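Hypothetic aldehyde deformylating oxygenase (Sulfolobus tokodaii, PDB 5V4T) binds iron within a ferritin-like bundle of helices and probably works as a diiron oxidoreductase with aldehyde deformylating oxygenase activity. Local coordinates at residues P80-I83 with K84-G88; S190-E193 with L194-M198; I156-K159 with E160-V163; S95-W98 with R99-I102; T8-E11 with I12-I16. All coordinates share one frame; numbering follows the deposited sequence.

Contact 1: P80-I83 with K84-G88; sequences PSYI and KLFDG
Phe86 and Tyr82, one helical turn apart, bring their rings together at a slant, and following Phe86 outward shows how an i to i+4 aromatic pair is built. Its CB rises beside the Tyr82 carbonyl. The first torsion sets CG anti to its own carbonyl carbon (chi1 -78°), turning the ring back toward the preceding turn. There CD2 comes 3.7 Å from Tyr82 O and also sits over one face of the tyrosine ring, displaced toward its rim. One atom further out, CE2 makes the closest approach, 3.5 Å from Tyr82 CZ, and lies 3.6 Å from Tyr82 OH. The ring planes are inclined by 47° with centroids 5.0 Å apart, a geometry intermediate between parallel and perpendicular. The pair belongs to the first turns of helix 80-93 in the ferritin-like bundle, and it stands near the metal site: the Phe86 side chain is about 9 Å from the bound iron and about 8 Å from the side chains of the iron ligands Glu57 and Glu111. Tyr82 has its own hold on the fold, since its hydroxyl is hydrogen-bonded to the backbone O of His22. Backbone bonds run underneath, among them Phe86 N to Tyr82 O and Asp87 N to Ile83 O. On another side of the helix Asp87 lies alongside Ile83, pointing the same way, with OD2 3.9 Å from Ile83 CG2; its carboxylate is taken up by Arg31 in a salt bridge and by Trp32 NE1 in a hydrogen bond.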
loop_
_atom_site.group_PDB
_atom_site.type_symbol
_atom_site.label_atom_id
_atom_site.label_comp_id
_atom_site.label_asym_id
_atom_site.label_seq_id
_atom_site.Cartn_x
_atom_site.Cartn_y
_atom_site.Cartn_z
ATOM N N PRO A 80 13.301 -6.118 -3.128
ATOM C CA PRO A 80 14.153 -5.679 -2.041
ATOM C C PRO A 80 13.789 -4.298 -1.474
ATOM O O PRO A 80 13.901 -4.069 -0.275
ATOM C CB PRO A 80 15.535 -5.599 -2.704
ATOM C CG PRO A 80 15.446 -6.462 -3.881
ATOM C CD PRO A 80 14.060 -6.364 -4.378
ATOM N N SER A 81 13.390 -3.388 -2.349
ATOM C CA SER A 81 13.008 -2.036 -1.919
ATOM C C SER A 81 11.727 -2.053 -1.073
ATOM O O SER A 81 11.531 -1.170 -0.203
ATOM C CB SER A 81 12.859 -1.093 -3.122
ATOM O OG SER A 81 14.160 -0.752 -3.685
ATOM N N TYR A 82 10.848 -3.015 -1.319
ATOM C CA TYR A 82 9.638 -3.156 -0.477
ATOM C C TYR A 82 10.030 -3.612 0.911
ATOM O O TYR A 82 9.521 -3.157 1.946
ATOM C CB TYR A 82 8.700 -4.171 -1.138
ATOM C CG TYR A 82 7.472 -4.499 -0.353
ATOM C CD1 TYR A 82 7.490 -5.411 0.686
ATOM C CD2 TYR A 82 6.261 -3.864 -0.654
ATOM C CE1 TYR A 82 6.340 -5.701 1.378
ATOM C CE2 TYR A 82 5.111 -4.155 0.053
ATOM C CZ TYR A 82 5.150 -5.043 1.046
ATOM O OH TYR A 82 3.985 -5.323 1.716
ATOM N N ILE A 83 10.958 -4.571 0.955
ATOM C CA ILE A 83 11.444 -5.027 2.251
ATOM C C ILE A 83 12.090 -3.881 3.071
ATOM O O ILE A 83 11.832 -3.734 4.272
ATOM C CB ILE A 83 12.392 -6.260 2.046
ATOM C CG1 ILE A 83 11.605 -7.426 1.486
ATOM C CG2 ILE A 83 13.054 -6.618 3.343
ATOM C CD1 ILE A 83 12.425 -8.530 0.857
ATOM N N LYS A 84 12.872 -3.027 2.403
ATOM C CA LYS A 84 13.455 -1.841 3.016
ATOM C C LYS A 84 12.384 -0.872 3.531
ATOM O O LYS A 84 12.504 -0.278 4.591
ATOM C CB LYS A 84 14.346 -1.156 2.009
ATOM C CG LYS A 84 15.164 -0.055 2.618
ATOM C CD LYS A 84 16.312 0.326 1.707
ATOM C CE LYS A 84 17.280 1.167 2.523
ATOM N NZ LYS A 84 18.161 1.947 1.628
ATOM N N LEU A 85 11.322 -0.684 2.752
ATOM C CA LEU A 85 10.301 0.239 3.167
ATOM C C LEU A 85 9.723 -0.154 4.485
ATOM O O LEU A 85 9.588 0.653 5.378
ATOM C CB LEU A 85 9.195 0.336 2.067
ATOM C CG LEU A 85 7.984 1.219 2.405
ATOM C CD1 LEU A 85 8.362 2.651 2.420
ATOM C CD2 LEU A 85 6.914 0.990 1.342
ATOM N N PHE A 86 9.373 -1.417 4.636
ATOM C CA PHE A 86 8.732 -1.875 5.836
ATOM C C PHE A 86 9.711 -2.059 6.986
ATOM O O PHE A 86 9.302 -1.822 8.105
ATOM C CB PHE A 86 7.805 -3.041 5.570
ATOM C CG PHE A 86 6.486 -2.596 4.962
ATOM C CD1 PHE A 86 5.528 -2.047 5.751
ATOM C CD2 PHE A 86 6.281 -2.642 3.616
ATOM C CE1 PHE A 86 4.326 -1.601 5.237
ATOM C CE2 PHE A 86 5.083 -2.171 3.069
ATOM C CZ PHE A 86 4.129 -1.622 3.892
ATOM N N ASP A 87 10.968 -2.404 6.705
ATOM C CA ASP A 87 11.992 -2.408 7.799
ATOM C C ASP A 87 12.078 -0.999 8.401
ATOM O O ASP A 87 12.127 -0.805 9.611
ATOM C CB ASP A 87 13.363 -2.822 7.268
ATOM C CG ASP A 87 13.469 -4.333 6.989
ATOM O OD1 ASP A 87 12.541 -5.149 7.297
ATOM O OD2 ASP A 87 14.546 -4.714 6.440
ATOM N N GLY A 88 12.073 -0.008 7.523
ATOM C CA GLY A 88 12.043 1.342 7.925
ATOM C C GLY A 88 10.836 1.725 8.767
ATOM O O GLY A 88 10.926 2.593 9.655
#

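Contact 2: S190-E193 with L194-M198; sequences SIQE and LVNLM
Leu194 donates the first i to i+4 backbone bond, its N-H meeting Ser190 O at 3.0 Å, while its CG packs 3.4 Å from that same oxygen. Beyond the backbone, its CD1 only loosely approaches Ile191 CD1, because both side chains turn chiefly toward other parts of the protein: Leu194 toward Ile121 and Ile184, Ile191 toward Lys178 and Lys181. Val195 follows with a straight bond from its N to Ile191 O (N-H...O 169°). One of its methyls, CG2, settles 3.4 Å from that carbonyl oxygen and a looser 4.3 Å from Ile191 CG2. At Asn196 the contact becomes polar. Its backbone N donates to Gln192 O at 2.8 Å, and its side-chain OD1 accepts from Gln192 NE2 at 2.9 Å. Gln192 reaches this position because its chain folds at chi2 (63°), bringing the terminal amide forward along the helix, toward Asn196. The two amide planes are 27° apart, yet the donor stands above the plane of the asparagine carbonyl, away from its lone-pair directions, and the bond is bent. Two backbone groups and two amide groups thus link the same pair of residues on an exposed face. Leu197 continues the ladder to Glu193 O, beyond which the helix packs through Met198 on helices 98-128 and 159-179. The whole is a textbook helix start, in which Ser190 is the N-cap: its OG accepts from Glu193 N at 3.1 Å and satisfies a first-turn N-H of the long closing helix 191-211.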
loop_
_atom_site.group_PDB
_atom_site.type_symbol
_atom_site.label_atom_id
_atom_site.label_comp_id
_atom_site.label_asym_id
_atom_site.label_seq_id
_atom_site.Cartn_x
_atom_site.Cartn_y
_atom_site.Cartn_z
ATOM N N SER A 190 2.547 0.690 -18.682
ATOM C CA SER A 190 3.863 1.259 -18.892
ATOM C C SER A 190 4.470 1.651 -17.552
ATOM O O SER A 190 3.846 2.443 -16.853
ATOM C CB SER A 190 3.729 2.502 -19.708
ATOM O OG SER A 190 4.871 3.313 -19.582
ATOM N N ILE A 191 5.650 1.150 -17.227
ATOM C CA ILE A 191 6.329 1.527 -15.984
ATOM C C ILE A 191 6.586 3.037 -15.974
ATOM O O ILE A 191 6.345 3.695 -14.944
ATOM C CB ILE A 191 7.628 0.768 -15.736
ATOM C CG1 ILE A 191 7.363 -0.732 -15.619
ATOM C CG2 ILE A 191 8.356 1.233 -14.485
ATOM C CD1 ILE A 191 6.740 -1.085 -14.256
ATOM N N GLN A 192 7.076 3.610 -17.095
ATOM C CA GLN A 192 7.190 5.058 -17.141
ATOM C C GLN A 192 5.914 5.830 -16.817
ATOM O O GLN A 192 5.949 6.859 -16.066
ATOM C CB GLN A 192 7.733 5.571 -18.495
ATOM C CG GLN A 192 8.083 7.082 -18.465
ATOM C CD GLN A 192 9.210 7.387 -17.472
ATOM O OE1 GLN A 192 10.362 6.964 -17.689
ATOM N NE2 GLN A 192 8.911 8.134 -16.382
ATOM N N GLU A 193 4.779 5.418 -17.343
ATOM C CA GLU A 193 3.503 6.117 -17.101
ATOM C C GLU A 193 3.145 5.967 -15.617
ATOM O O GLU A 193 2.658 6.891 -15.038
ATOM C CB GLU A 193 2.313 5.685 -17.985
ATOM C CG GLU A 193 2.470 6.096 -19.429
ATOM C CD GLU A 193 1.285 5.716 -20.322
ATOM O OE1 GLU A 193 0.253 5.222 -19.808
ATOM O OE2 GLU A 193 1.403 5.900 -21.562
ATOM N N LEU A 194 3.423 4.822 -15.046
ATOM C CA LEU A 194 3.158 4.632 -13.598
ATOM C C LEU A 194 4.024 5.506 -12.735
ATOM O O LEU A 194 3.536 6.102 -11.785
ATOM C CB LEU A 194 3.380 3.156 -13.226
ATOM C CG LEU A 194 2.356 2.224 -13.766
ATOM C CD1 LEU A 194 2.761 0.824 -13.396
ATOM C CD2 LEU A 194 0.909 2.496 -13.374
ATOM N N VAL A 195 5.322 5.621 -13.043
ATOM C CA VAL A 195 6.192 6.537 -12.349
ATOM C C VAL A 195 5.775 7.995 -12.560
ATOM O O VAL A 195 5.789 8.775 -11.620
ATOM C CB VAL A 195 7.691 6.320 -12.753
ATOM C CG1 VAL A 195 8.597 7.388 -12.167
ATOM C CG2 VAL A 195 8.131 4.906 -12.312
ATOM N N ASN A 196 5.322 8.356 -13.778
ATOM C CA ASN A 196 4.758 9.696 -13.965
ATOM C C ASN A 196 3.576 9.963 -13.061
ATOM O O ASN A 196 3.465 11.060 -12.530
ATOM C CB ASN A 196 4.380 10.012 -15.427
ATOM C CG ASN A 196 5.558 9.912 -16.378
ATOM O OD1 ASN A 196 6.721 9.967 -15.987
ATOM N ND2 ASN A 196 5.244 9.707 -17.628
ATOM N N LEU A 197 2.673 8.998 -12.930
ATOM C CA LEU A 197 1.575 9.126 -11.997
ATOM C C LEU A 197 2.070 9.276 -10.568
ATOM O O LEU A 197 1.563 10.138 -9.847
ATOM C CB LEU A 197 0.650 7.914 -12.138
ATOM C CG LEU A 197 -0.365 7.817 -11.012
ATOM C CD1 LEU A 197 -1.344 8.974 -10.976
ATOM C CD2 LEU A 197 -1.088 6.540 -11.271
ATOM N N MET A 198 3.072 8.492 -10.172
ATOM C CA MET A 198 3.619 8.626 -8.837
ATOM C C MET A 198 4.114 10.019 -8.579
ATOM O O MET A 198 3.941 10.537 -7.471
ATOM C CB MET A 198 4.681 7.575 -8.547
ATOM C CG MET A 198 4.131 6.170 -8.516
ATOM S SD MET A 198 5.485 4.976 -8.520
ATOM C CE MET A 198 5.839 4.991 -6.799
#

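Contact 3: I156-K159 with E160-V163; sequences IEDK and EYAV
Asp158 and Tyr161 cross at about a right angle, the carboxylate plane turned 40° from that of the ring. The close approach is at the root of the tyrosine, whose CB is 3.4 Å from Asp158 CG. With CG anti to the backbone N of the aspartate (chi1 -169°), OD1 swings over the start of the helix and accepts from Tyr161 N at 3.1 Å. The N-H is well aligned (168°), although it reaches the oxygen from far above the carboxylate plane. This is an N-cap: Asp158 closes the first turn of helix 159-179 in the bundle, and its negative charge probably also suits the positive end of the helix dipole. A bridging water donates to OD1 at 3.0 Å and accepts from Glu160 N, satisfying a second N-H of that turn, while OD2 forms a salt bridge with Arg97. Were Asp158 an alanine, Tyr161 N would probably be left without its capping acceptor, the water without one of its holds, and Arg97 without this opposite charge. Tyr161 itself extends away from the cap to hydrogen-bond through OH with Asn101 OD1 of helix 98-128, its ring in a cation-pi contact with Arg97. Ile156, just upstream, aims at the same helix start from the loop, and its CG2 branch meets the methyl of Ala162 at 3.5 Å, both side chains also touching helix 98-128.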
loop_
_atom_site.group_PDB
_atom_site.type_symbol
_atom_site.label_atom_id
_atom_site.label_comp_id
_atom_site.label_asym_id
_atom_site.label_seq_id
_atom_site.Cartn_x
_atom_site.Cartn_y
_atom_site.Cartn_z
ATOM N N ILE A 156 0.242 15.328 10.920
ATOM C CA ILE A 156 1.385 16.202 10.610
ATOM C C ILE A 156 1.195 17.586 11.188
ATOM O O ILE A 156 0.194 18.281 10.888
ATOM C CB ILE A 156 1.569 16.269 9.086
ATOM C CG1 ILE A 156 2.028 14.901 8.622
ATOM C CG2 ILE A 156 2.616 17.324 8.702
ATOM C CD1 ILE A 156 1.805 14.651 7.141
ATOM N N GLU A 157 2.208 18.030 11.908
ATOM C CA GLU A 157 2.268 19.416 12.361
ATOM C C GLU A 157 3.409 20.192 11.733
ATOM O O GLU A 157 3.234 21.346 11.332
ATOM C CB GLU A 157 2.451 19.488 13.873
ATOM C CG GLU A 157 1.812 18.344 14.639
ATOM C CD GLU A 157 0.356 18.579 14.949
ATOM O OE1 GLU A 157 -0.362 19.131 14.074
ATOM O OE2 GLU A 157 -0.057 18.203 16.082
ATOM N N ASP A 158 4.566 19.594 11.750
ATOM C CA ASP A 158 5.754 20.250 11.158
ATOM C C ASP A 158 5.769 20.048 9.650
ATOM O O ASP A 158 6.270 19.038 9.166
ATOM C CB ASP A 158 6.983 19.664 11.777
ATOM C CG ASP A 158 8.297 20.431 11.458
ATOM O OD1 ASP A 158 8.401 21.127 10.442
ATOM O OD2 ASP A 158 9.276 20.211 12.239
ATOM N N LYS A 159 5.245 21.026 8.956
ATOM C CA LYS A 159 5.036 20.942 7.487
ATOM C C LYS A 159 6.330 20.785 6.759
ATOM O O LYS A 159 6.464 19.910 5.870
ATOM C CB LYS A 159 4.275 22.172 6.970
ATOM C CG LYS A 159 2.823 22.302 7.398
ATOM C CD LYS A 159 2.241 23.595 6.833
ATOM C CE LYS A 159 0.857 23.767 7.377
ATOM N NZ LYS A 159 0.097 24.686 6.515
ATOM N N GLU A 160 7.333 21.564 7.108
ATOM C CA GLU A 160 8.630 21.453 6.448
ATOM C C GLU A 160 9.302 20.098 6.639
ATOM O O GLU A 160 9.781 19.474 5.665
ATOM C CB GLU A 160 9.520 22.616 6.943
ATOM C CG GLU A 160 10.901 22.666 6.339
ATOM C CD GLU A 160 11.804 23.745 6.963
ATOM O OE1 GLU A 160 11.336 24.639 7.724
ATOM O OE2 GLU A 160 13.027 23.715 6.648
ATOM N N TYR A 161 9.279 19.543 7.876
ATOM C CA TYR A 161 9.832 18.265 8.099
ATOM C C TYR A 161 9.089 17.165 7.293
ATOM O O TYR A 161 9.697 16.257 6.710
ATOM C CB TYR A 161 9.692 17.915 9.584
ATOM C CG TYR A 161 10.239 16.578 9.958
ATOM C CD1 TYR A 161 11.563 16.357 10.180
ATOM C CD2 TYR A 161 9.365 15.488 10.136
ATOM C CE1 TYR A 161 12.050 15.084 10.567
ATOM C CE2 TYR A 161 9.840 14.242 10.510
ATOM C CZ TYR A 161 11.194 14.081 10.773
ATOM O OH TYR A 161 11.712 12.887 11.112
ATOM N N ALA A 162 7.768 17.283 7.249
ATOM C CA ALA A 162 6.962 16.262 6.547
ATOM C C ALA A 162 7.186 16.259 5.027
ATOM O O ALA A 162 7.360 15.224 4.414
ATOM C CB ALA A 162 5.476 16.445 6.867
ATOM N N VAL A 163 7.268 17.454 4.476
ATOM C CA VAL A 163 7.557 17.551 3.035
ATOM C C VAL A 163 8.906 16.937 2.743
ATOM O O VAL A 163 9.043 16.188 1.796
ATOM C CB VAL A 163 7.440 18.997 2.540
ATOM C CG1 VAL A 163 7.905 19.124 1.086
ATOM C CG2 VAL A 163 6.042 19.507 2.673
HETATM O O HOH W 1 7.350 23.624 9.179
#

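Contact 4: S95-W98 with R99-I102; sequences SSRW and RENI
Trp98 has an uncommon torsion for a helical residue: its CG stands between the backbone N and the carbonyl carbon (chi1 66°), which is tolerated here in the first turn. The indole consequently folds over the next residue, and Arg99 runs across one face of it. Arg99 CG makes a CH-pi contact 4.1 Å from the centroid of the six-membered ring, and the chain then bends so that NH1 comes 3.6 Å from Trp98 CZ2, the guanidinium and ring planes only 31° apart. Ile102 CD1 meets the ring differently, at its edge, 3.7 Å from Trp98 CE3.

Arg97, at the N-cap position and the centre of an inverse gamma turn, reaches across the helix start to Glu100. Its NH2 forms a salt bridge with Glu100 OE1 at 2.8 Å, approaching nearly in line with the C-O bond, while NE adds only a weak bond to the same oxygen. Glu100 OE2 accepts from the backbone N atoms of Glu157 and Asp158. Asn101 spans the turn through its flat amide: ND2 donates in plane to Ser95 OG at 3.0 Å, and that hydroxyl is also bonded to Asp92 O, while OD1 is hydrogen-bonded to Tyr161 OH.

Around this start of helix 98-128, Trp98 and Arg99 pack on Ile46 of helix 34-46, Ile102 leans on Phe93 of helix 80-93, and Glu100 and Asn101 face the beginning of helix 159-179.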
loop_
_atom_site.group_PDB
_atom_site.type_symbol
_atom_site.label_atom_id
_atom_site.label_comp_id
_atom_site.label_asym_id
_atom_site.label_seq_id
_atom_site.Cartn_x
_atom_site.Cartn_y
_atom_site.Cartn_z
ATOM N N SER A 95 10.676 5.248 16.896
ATOM C CA SER A 95 11.379 6.500 16.972
ATOM C C SER A 95 10.672 7.501 17.826
ATOM O O SER A 95 9.476 7.431 18.172
ATOM C CB SER A 95 11.575 7.111 15.571
ATOM O OG SER A 95 10.309 7.568 15.053
ATOM N N SER A 96 11.450 8.552 18.088
ATOM C CA SER A 96 11.002 9.676 18.870
ATOM C C SER A 96 9.847 10.444 18.196
ATOM O O SER A 96 8.782 10.694 18.785
ATOM C CB SER A 96 12.235 10.579 19.060
ATOM O OG SER A 96 11.887 11.812 19.644
ATOM N N ARG A 97 10.062 10.812 16.950
ATOM C CA ARG A 97 9.022 11.558 16.219
ATOM C C ARG A 97 8.175 10.525 15.483
ATOM O O ARG A 97 7.932 10.677 14.278
ATOM C CB ARG A 97 9.613 12.560 15.209
ATOM C CG ARG A 97 10.471 13.654 15.821
ATOM C CD ARG A 97 10.864 14.614 14.733
ATOM N NE ARG A 97 9.800 15.539 14.294
ATOM C CZ ARG A 97 10.084 16.708 13.713
ATOM N NH1 ARG A 97 11.330 17.011 13.538
ATOM N NH2 ARG A 97 9.148 17.592 13.397
ATOM N N TRP A 98 7.680 9.521 16.201
ATOM C CA TRP A 98 6.936 8.428 15.551
ATOM C C TRP A 98 5.684 8.923 14.810
ATOM O O TRP A 98 5.415 8.430 13.699
ATOM C CB TRP A 98 6.601 7.352 16.558
ATOM C CG TRP A 98 5.637 7.770 17.635
ATOM C CD1 TRP A 98 5.961 8.103 18.919
ATOM C CD2 TRP A 98 4.195 7.731 17.582
ATOM N NE1 TRP A 98 4.822 8.327 19.630
ATOM C CE2 TRP A 98 3.726 8.120 18.843
ATOM C CE3 TRP A 98 3.256 7.443 16.582
ATOM C CZ2 TRP A 98 2.369 8.211 19.138
ATOM C CZ3 TRP A 98 1.878 7.576 16.879
ATOM C CH2 TRP A 98 1.474 7.944 18.145
ATOM N N ARG A 99 4.977 9.934 15.317
ATOM C CA ARG A 99 3.698 10.366 14.698
ATOM C C ARG A 99 4.013 10.911 13.315
ATOM O O ARG A 99 3.439 10.465 12.322
ATOM C CB ARG A 99 3.014 11.476 15.495
ATOM C CG ARG A 99 1.611 11.290 16.020
ATOM C CD ARG A 99 1.291 12.473 16.979
ATOM N NE ARG A 99 0.653 12.150 18.271
ATOM C CZ ARG A 99 1.277 11.846 19.430
ATOM N NH1 ARG A 99 2.643 11.792 19.521
ATOM N NH2 ARG A 99 0.515 11.552 20.513
ATOM N N GLU A 100 4.940 11.839 13.227
ATOM C CA GLU A 100 5.300 12.395 11.890
ATOM C C GLU A 100 6.059 11.406 10.981
ATOM O O GLU A 100 5.906 11.441 9.710
ATOM C CB GLU A 100 6.030 13.707 12.050
ATOM C CG GLU A 100 4.988 14.704 12.537
ATOM C CD GLU A 100 5.487 16.088 12.821
ATOM O OE1 GLU A 100 6.681 16.279 13.154
ATOM O OE2 GLU A 100 4.636 16.982 12.728
ATOM N N ASN A 101 6.882 10.546 11.584
ATOM C CA ASN A 101 7.622 9.574 10.790
ATOM C C ASN A 101 6.733 8.513 10.146
ATOM O O ASN A 101 6.842 8.228 8.947
ATOM C CB ASN A 101 8.695 8.930 11.636
ATOM C CG ASN A 101 9.884 9.870 11.861
ATOM O OD1 ASN A 101 10.004 10.884 11.146
ATOM N ND2 ASN A 101 10.771 9.554 12.848
ATOM N N ILE A 102 5.810 7.987 10.933
ATOM C CA ILE A 102 4.811 7.086 10.384
ATOM C C ILE A 102 3.867 7.786 9.408
ATOM O O ILE A 102 3.518 7.202 8.366
ATOM C CB ILE A 102 4.004 6.396 11.484
ATOM C CG1 ILE A 102 4.920 5.539 12.307
ATOM C CG2 ILE A 102 2.994 5.488 10.868
ATOM C CD1 ILE A 102 4.422 5.354 13.722
HETATM O O HOH W 2 5.434 11.422 18.085
#

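Contact 5: T8-E11 with I12-I16; sequences TPQE and IREGI
Pro9 O points forward into the first helical turn, where it accepts from Arg13 N at 3.0 Å along a straight N-H (170°) and, weakly, from Ile12 N. Before it the chain is extended, Pro9 having a psi of 145°, and from Gln10 onward it is helical, with Glu14 N bonded to Gln10 O at 2.8 Å and Gly15 N to Glu11 O at 3.0 Å. Thr8 therefore lies just outside the helix, its carbonyl beyond the regular ladder. Arg13 supplies what that oxygen lacks: its chain bends at chi3 (-90°) and presents its edge, NE at 2.9 Å and NH2 at 3.2 Å from Thr8 O, both nitrogens gripping one atom that lies in the guanidinium plane. One face of the guanidinium rests on Gln10 CA, 3.4 Å from Arg13 NH2, which limits how the group can tilt. With a leucine in place of Arg13, Thr8 O would probably lose both of these donors and the segment ahead of the helix be freer to shift.

On the buried side Thr8 and Ile12 cross at about a right angle, CG2 of the threonine 3.6 Å from CG2 of the isoleucine, while Thr8 OG1 is bonded to Asn4 O. Ile12 also packs on Tyr129 and Thr125. This is a helix N terminus with Pro9 as N-cap residue, in which an arginine of the opening turns ties the incoming chain to helix 10-23.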
loop_
_atom_site.group_PDB
_atom_site.type_symbol
_atom_site.label_atom_id
_atom_site.label_comp_id
_atom_site.label_asym_id
_atom_site.label_seq_id
_atom_site.Cartn_x
_atom_site.Cartn_y
_atom_site.Cartn_z
ATOM N N THR A 8 -9.114 -16.733 -16.153
ATOM C CA THR A 8 -8.272 -15.589 -16.460
ATOM C C THR A 8 -6.883 -16.047 -16.964
ATOM O O THR A 8 -6.309 -16.995 -16.418
ATOM C CB THR A 8 -8.204 -14.713 -15.187
ATOM O OG1 THR A 8 -9.547 -14.462 -14.729
ATOM C CG2 THR A 8 -7.433 -13.400 -15.396
ATOM N N PRO A 9 -6.312 -15.339 -17.943
ATOM C CA PRO A 9 -4.975 -15.701 -18.403
ATOM C C PRO A 9 -3.926 -15.732 -17.318
ATOM O O PRO A 9 -3.939 -14.940 -16.380
ATOM C CB PRO A 9 -4.674 -14.668 -19.494
ATOM C CG PRO A 9 -6.030 -14.317 -20.018
ATOM C CD PRO A 9 -6.846 -14.227 -18.762
ATOM N N GLN A 10 -2.993 -16.660 -17.440
ATOM C CA GLN A 10 -2.019 -16.865 -16.414
ATOM C C GLN A 10 -1.182 -15.630 -16.088
ATOM O O GLN A 10 -0.956 -15.345 -14.930
ATOM C CB GLN A 10 -1.110 -18.029 -16.822
ATOM C CG GLN A 10 -0.128 -18.338 -15.727
ATOM C CD GLN A 10 0.741 -19.509 -16.096
ATOM O OE1 GLN A 10 0.258 -20.628 -16.185
ATOM N NE2 GLN A 10 2.011 -19.254 -16.341
ATOM N N GLU A 11 -0.699 -14.919 -17.085
ATOM C CA GLU A 11 0.133 -13.704 -16.829
ATOM C C GLU A 11 -0.636 -12.613 -16.054
ATOM O O GLU A 11 -0.078 -11.852 -15.250
ATOM C CB GLU A 11 0.622 -13.113 -18.161
ATOM C CG GLU A 11 1.806 -13.826 -18.802
ATOM C CD GLU A 11 2.456 -13.000 -19.941
ATOM O OE1 GLU A 11 1.741 -12.278 -20.679
ATOM O OE2 GLU A 11 3.696 -13.058 -20.099
ATOM N N ILE A 12 -1.935 -12.596 -16.299
ATOM C CA ILE A 12 -2.841 -11.653 -15.606
ATOM C C ILE A 12 -3.010 -12.088 -14.173
ATOM O O ILE A 12 -2.839 -11.315 -13.236
ATOM C CB ILE A 12 -4.169 -11.603 -16.307
ATOM C CG1 ILE A 12 -3.990 -11.167 -17.767
ATOM C CG2 ILE A 12 -5.109 -10.669 -15.527
ATOM C CD1 ILE A 12 -3.465 -9.770 -17.948
ATOM N N ARG A 13 -3.288 -13.366 -13.935
ATOM C CA ARG A 13 -3.278 -13.852 -12.568
ATOM C C ARG A 13 -1.969 -13.633 -11.843
ATOM O O ARG A 13 -1.965 -13.272 -10.641
ATOM C CB ARG A 13 -3.666 -15.330 -12.472
ATOM C CG ARG A 13 -5.113 -15.611 -12.780
ATOM C CD ARG A 13 -5.448 -17.092 -12.599
ATOM N NE ARG A 13 -5.216 -17.724 -13.869
ATOM C CZ ARG A 13 -4.342 -18.700 -14.099
ATOM N NH1 ARG A 13 -3.606 -19.205 -13.130
ATOM N NH2 ARG A 13 -4.245 -19.172 -15.327
ATOM N N GLU A 14 -0.836 -13.853 -12.530
ATOM C CA GLU A 14 0.451 -13.655 -11.890
ATOM C C GLU A 14 0.672 -12.215 -11.459
ATOM O O GLU A 14 1.220 -11.952 -10.384
ATOM C CB GLU A 14 1.608 -14.051 -12.810
ATOM C CG GLU A 14 1.721 -15.579 -12.791
ATOM C CD GLU A 14 2.686 -16.125 -13.832
ATOM O OE1 GLU A 14 3.235 -15.341 -14.650
ATOM O OE2 GLU A 14 2.838 -17.366 -13.830
ATOM N N GLY A 15 0.242 -11.308 -12.320
ATOM C CA GLY A 15 0.378 -9.886 -12.032
ATOM C C GLY A 15 -0.513 -9.434 -10.893
ATOM O O GLY A 15 -0.106 -8.607 -10.033
ATOM N N ILE A 16 -1.728 -9.929 -10.881
ATOM C CA ILE A 16 -2.646 -9.619 -9.797
ATOM C C ILE A 16 -2.138 -10.145 -8.473
ATOM O O ILE A 16 -2.193 -9.476 -7.433
ATOM C CB ILE A 16 -4.076 -10.163 -10.098
ATOM C CG1 ILE A 16 -4.664 -9.424 -11.313
ATOM C CG2 ILE A 16 -4.946 -10.172 -8.834
ATOM C CD1 ILE A 16 -6.018 -9.894 -11.753
#

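In the fold
Contact 5 comes first, at the start of helix 10-23; contact 1 then opens helix 80-93, contact 4 begins helix 98-128, contact 3 begins helix 159-179 and contact 2 begins helix 191-211. Each joins neighbouring turns, so none encloses a long loop, and all five run in series without nesting or crossing. Contacts 3 and 4 alone touch, their centres about 11 Å apart: the two helix starts share a polar network that joins the loops before helices 98-128 and 159-179. Contact 5 lies on the opposite side of the chain's centre from both, about 40 Å from contact 3 between centres. Contact 1 is the most central, its centre about 17 Å from that of contact 4 and about 20 Å from that of contact 2.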